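Local structure of amorpha-4,11-diene synthase (Artemisia annua, 4GAX) at residues A[375-378]-A[379-383]; A[361-364]-A[365-369]. The protein probably converts farnesyl diphosphate, with release of diphosphate, into a sesquiterpene such as amorpha-4,11-diene or alpha-bisabolol. All coordinates share one frame; numbering follows the deposited sequence.

Contact 1 (A[375-378]-A[379-383])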
loop_
_atom_site.group_PDB
_atom_site.type_symbol
_atom_site.label_atom_id
_atom_site.label_comp_id
_atom_site.label_asym_id
_atom_site.label_seq_id
_atom_site.Cartn_x
_atom_site.Cartn_y
_atom_site.Cartn_z
ATOM N N ASN A 375 -13.589 -14.284 19.086
ATOM C CA ASN A 375 -14.249 -14.630 17.828
ATOM C C ASN A 375 -13.534 -14.026 16.634
ATOM O O ASN A 375 -13.440 -14.654 15.586
ATOM C CB ASN A 375 -15.726 -14.231 17.843
ATOM C CG ASN A 375 -16.531 -15.049 18.839
ATOM O OD1 ASN A 375 -16.256 -16.237 19.054
ATOM N ND2 ASN A 375 -17.518 -14.415 19.466
ATOM N N ILE A 376 -13.022 -12.810 16.805
ATOM C CA ILE A 376 -12.215 -12.178 15.769
ATOM C C ILE A 376 -10.878 -12.906 15.630
ATOM O O ILE A 376 -10.392 -13.107 14.515
ATOM C CB ILE A 376 -12.045 -10.658 16.035
ATOM C CG1 ILE A 376 -13.236 -9.902 15.436
ATOM C CG2 ILE A 376 -10.738 -10.116 15.448
ATOM C CD1 ILE A 376 -13.856 -8.897 16.376
ATOM N N PHE A 377 -10.289 -13.345 16.739
ATOM C CA PHE A 377 -9.062 -14.125 16.597
ATOM C C PHE A 377 -9.319 -15.425 15.828
ATOM O O PHE A 377 -8.548 -15.797 14.934
ATOM C CB PHE A 377 -8.389 -14.445 17.938
ATOM C CG PHE A 377 -7.197 -15.350 17.787
ATOM C CD1 PHE A 377 -5.971 -14.836 17.376
ATOM C CD2 PHE A 377 -7.316 -16.719 17.985
ATOM C CE1 PHE A 377 -4.876 -15.665 17.199
ATOM C CE2 PHE A 377 -6.223 -17.556 17.806
ATOM C CZ PHE A 377 -5.003 -17.025 17.407
ATOM N N ASN A 378 -10.401 -16.116 16.174
ATOM C CA ASN A 378 -10.670 -17.415 15.576
ATOM C C ASN A 378 -10.993 -17.287 14.093
ATOM O O ASN A 378 -10.644 -18.157 13.305
ATOM C CB ASN A 378 -11.793 -18.148 16.322
ATOM C CG ASN A 378 -11.350 -18.664 17.679
ATOM O OD1 ASN A 378 -10.185 -19.029 17.873
ATOM N ND2 ASN A 378 -12.280 -18.699 18.628
ATOM N N CYS A 379 -11.668 -16.207 13.717
ATOM C CA CYS A 379 -11.889 -15.934 12.304
ATOM C C CYS A 379 -10.557 -15.751 11.583
ATOM O O CYS A 379 -10.320 -16.379 10.551
ATOM C CB CYS A 379 -12.785 -14.706 12.115
ATOM S SG CYS A 379 -14.528 -15.008 12.552
ATOM N N GLY A 380 -9.679 -14.916 12.142
ATOM C CA GLY A 380 -8.347 -14.715 11.577
ATOM C C GLY A 380 -7.553 -16.010 11.456
ATOM O O GLY A 380 -6.926 -16.283 10.427
ATOM N N LYS A 381 -7.583 -16.816 12.510
ATOM C CA LYS A 381 -6.799 -18.049 12.561
ATOM C C LYS A 381 -7.070 -18.967 11.375
ATOM O O LYS A 381 -6.141 -19.544 10.799
ATOM C CB LYS A 381 -7.079 -18.798 13.868
ATOM C CG LYS A 381 -6.424 -20.178 13.941
ATOM C CD LYS A 381 -6.513 -20.754 15.353
ATOM C CE LYS A 381 -7.937 -21.169 15.694
ATOM N NZ LYS A 381 -8.038 -21.702 17.086
ATOM N N GLU A 382 -8.340 -19.092 11.005
ATOM C CA GLU A 382 -8.729 -19.975 9.904
ATOM C C GLU A 382 -8.099 -19.518 8.582
ATOM O O GLU A 382 -7.754 -20.336 7.733
ATOM C CB GLU A 382 -10.256 -20.022 9.791
ATOM C CG GLU A 382 -10.799 -20.850 8.641
ATOM C CD GLU A 382 -10.527 -22.342 8.789
ATOM O OE1 GLU A 382 -10.251 -22.804 9.921
ATOM O OE2 GLU A 382 -10.596 -23.050 7.762
ATOM N N PHE A 383 -7.932 -18.213 8.414
ATOM C CA PHE A 383 -7.282 -17.706 7.209
ATOM C C PHE A 383 -5.810 -18.098 7.176
ATOM O O PHE A 383 -5.229 -18.295 6.106
ATOM C CB PHE A 383 -7.408 -16.186 7.131
ATOM C CG PHE A 383 -8.722 -15.714 6.564
ATOM C CD1 PHE A 383 -8.857 -15.464 5.203
ATOM C CD2 PHE A 383 -9.818 -15.525 7.389
ATOM C CE1 PHE A 383 -10.057 -15.024 4.674
ATOM C CE2 PHE A 383 -11.027 -15.080 6.866
ATOM C CZ PHE A 383 -11.145 -14.833 5.505
#

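Contact 2 (A[361-364]-A[365-369])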
loop_
_atom_site.group_PDB
_atom_site.type_symbol
_atom_site.label_atom_id
_atom_site.label_comp_id
_atom_site.label_asym_id
_atom_site.label_seq_id
_atom_site.Cartn_x
_atom_site.Cartn_y
_atom_site.Cartn_z
ATOM N N TYR A 361 1.314 -16.185 17.385
ATOM C CA TYR A 361 -0.147 -16.164 17.358
ATOM C C TYR A 361 -0.775 -16.294 18.739
ATOM O O TYR A 361 -1.815 -15.694 19.001
ATOM C CB TYR A 361 -0.703 -17.225 16.394
ATOM C CG TYR A 361 -0.733 -16.707 14.994
ATOM C CD1 TYR A 361 -1.764 -15.868 14.574
ATOM C CD2 TYR A 361 0.289 -16.998 14.102
ATOM C CE1 TYR A 361 -1.789 -15.358 13.296
ATOM C CE2 TYR A 361 0.268 -16.488 12.805
ATOM C CZ TYR A 361 -0.765 -15.676 12.411
ATOM O OH TYR A 361 -0.795 -15.166 11.125
ATOM N N THR A 362 -0.146 -17.065 19.621
ATOM C CA THR A 362 -0.685 -17.224 20.966
ATOM C C THR A 362 -0.654 -15.902 21.742
ATOM O O THR A 362 -1.577 -15.594 22.490
ATOM C CB THR A 362 0.053 -18.312 21.741
ATOM O OG1 THR A 362 -0.190 -19.572 21.102
ATOM C CG2 THR A 362 -0.433 -18.376 23.187
ATOM N N GLU A 363 0.399 -15.115 21.552
ATOM C CA GLU A 363 0.450 -13.806 22.186
ATOM C C GLU A 363 -0.716 -12.925 21.706
ATOM O O GLU A 363 -1.336 -12.204 22.504
ATOM C CB GLU A 363 1.796 -13.129 21.936
ATOM C CG GLU A 363 1.717 -11.619 22.045
ATOM C CD GLU A 363 3.061 -10.961 22.261
ATOM O OE1 GLU A 363 3.090 -9.713 22.349
ATOM O OE2 GLU A 363 4.083 -11.680 22.347
ATOM N N MET A 364 -1.037 -12.996 20.417
ATOM C CA MET A 364 -2.128 -12.184 19.870
ATOM C C MET A 364 -3.498 -12.721 20.309
ATOM O O MET A 364 -4.429 -11.951 20.582
ATOM C CB MET A 364 -2.029 -12.116 18.342
ATOM C CG MET A 364 -3.183 -11.366 17.673
ATOM S SD MET A 364 -3.388 -9.642 18.209
ATOM C CE MET A 364 -1.910 -8.892 17.556
ATOM N N GLU A 365 -3.605 -14.044 20.391
ATOM C CA GLU A 365 -4.827 -14.704 20.844
ATOM C C GLU A 365 -5.159 -14.276 22.270
ATOM O O GLU A 365 -6.334 -14.076 22.613
ATOM C CB GLU A 365 -4.650 -16.226 20.803
ATOM C CG GLU A 365 -5.874 -16.999 21.294
ATOM C CD GLU A 365 -5.752 -18.508 21.106
ATOM O OE1 GLU A 365 -4.634 -19.000 20.839
ATOM O OE2 GLU A 365 -6.782 -19.204 21.232
ATOM N N GLU A 366 -4.123 -14.159 23.101
ATOM C CA GLU A 366 -4.291 -13.758 24.503
ATOM C C GLU A 366 -4.682 -12.291 24.599
ATOM O O GLU A 366 -5.518 -11.922 25.429
ATOM C CB GLU A 366 -3.011 -14.038 25.305
ATOM C CG GLU A 366 -2.766 -15.538 25.525
ATOM C CD GLU A 366 -1.419 -15.843 26.194
ATOM O OE1 GLU A 366 -0.548 -14.937 26.269
ATOM O OE2 GLU A 366 -1.230 -16.999 26.642
ATOM N N ILE A 367 -4.071 -11.457 23.753
ATOM C CA ILE A 367 -4.415 -10.035 23.697
ATOM C C ILE A 367 -5.879 -9.851 23.307
ATOM O O ILE A 367 -6.610 -9.092 23.959
ATOM C CB ILE A 367 -3.491 -9.260 22.721
ATOM C CG1 ILE A 367 -2.103 -9.075 23.338
ATOM C CG2 ILE A 367 -4.081 -7.901 22.370
ATOM C CD1 ILE A 367 -1.033 -8.558 22.351
ATOM N N LEU A 368 -6.313 -10.560 22.261
ATOM C CA LEU A 368 -7.692 -10.447 21.795
ATOM C C LEU A 368 -8.697 -11.039 22.780
ATOM O O LEU A 368 -9.768 -10.464 22.976
ATOM C CB LEU A 368 -7.873 -11.050 20.395
ATOM C CG LEU A 368 -7.110 -10.258 19.335
ATOM C CD1 LEU A 368 -7.311 -10.855 17.939
ATOM C CD2 LEU A 368 -7.542 -8.803 19.359
ATOM N N ALA A 369 -8.360 -12.172 23.402
ATOM C CA ALA A 369 -9.255 -12.765 24.398
ATOM C C ALA A 369 -9.522 -11.797 25.560
ATOM O O ALA A 369 -10.630 -11.756 26.112
ATOM C CB ALA A 369 -8.698 -14.086 24.915
#

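Contact 1 (A[375-378]-A[379-383])
K381 rests on F377 and N378, one turn and just under one turn back along the α-helix of residues 374-399, in the all-helical metal-binding domain of a terpene synthase. Its CB starts close to the backbone, 3.5 Å from F377 O, the same oxygen that accepts the hydrogen bond from K381 N at 2.8 Å. With chi1 at 173° CG stands anti to N, and the chain runs back along the preceding turn. There CD reaches the aromatic ring, 4.0 Å from F377 CE2, and the two side chains cross obliquely. The butyl chain of a lysine is suited to this, since its methylenes can lie against a phenylalanine while the ammonium goes on to the amide oxygen of N378 and the ring of W338, its cation-pi partner. Beyond CD the chain bends (chi3 72°) and turns its end toward N378, whose side chain runs beside it in the same direction. CE passes 3.8 Å from N378 OD1, and NZ comes to 3.5 Å from that oxygen, close enough for the amide dipole probably to favour the positive charge. F377, buried and fully apolar, suits the side of the helix turned to helix 351-370, whereas N378 suits a partly exposed position. E382 leads away to a salt bridge with R389. Underneath runs the ladder of i to i+4 backbone bonds, weak where E382 N meets N378 O at 3.4 Å, but nearly straight at the buried G380, whose N points at I376 O with an N-H...O angle of 171°.

Contact 2 (A[361-364]-A[365-369])
M364 and L368 meet one turn apart on the α-helix of residues 351-370, another of the helices that build the metal-binding domain. The thioether chain of M364 leaves with CG opposite the backbone N (chi1 176°), and the bend at chi2 (59°) brings SD to 3.9 Å from L368 CG; the further bend at chi3 turns only the terminal CE. A flexible, apolar methionine suits this buried place, because it can fold against the leucine and also touch F304 of helix 299-322. Cut back to an alanine, this position would probably open a gap beside L368 CG and CD1 and deprive F304 of part of its packing. L368 in turn sets its CG 3.4 Å from M364 O, the acceptor for its own backbone N.

E365 adds to the contact mainly through its base: CB sits 3.4 Å from Y361 O, which also takes the hydrogen bond from E365 N. Its extended chain then runs on to F377 of the next helix. I367 lies alongside E363, both side chains pointing the same way; its CD1 packs 4.1 Å from the glutamate's CG, apolar against aliphatic carbon, and its CG1 comes to 3.3 Å from E363 O.

In the fold
Contact 2 comes first along the chain, on helix 351-370, and contact 1 follows on helix 374-399. The segments of the two helices run roughly antiparallel, and the contact centres are about 11 Å apart. F377 joins the two: its CE2 is 3.5 Å from E365 CD, its CE1 nears Y361 O, and its CB packs on L368 CD1. W338, the cation-pi partner in contact 1, also meets Y361 edge-to-face. Both contacts belong to the metal-binding domain of the terpene synthase family, their centres about 23 Å (contact 1) and 26 Å (contact 2) from the chain's centre. Through F377 they pack two successive helices of that domain together.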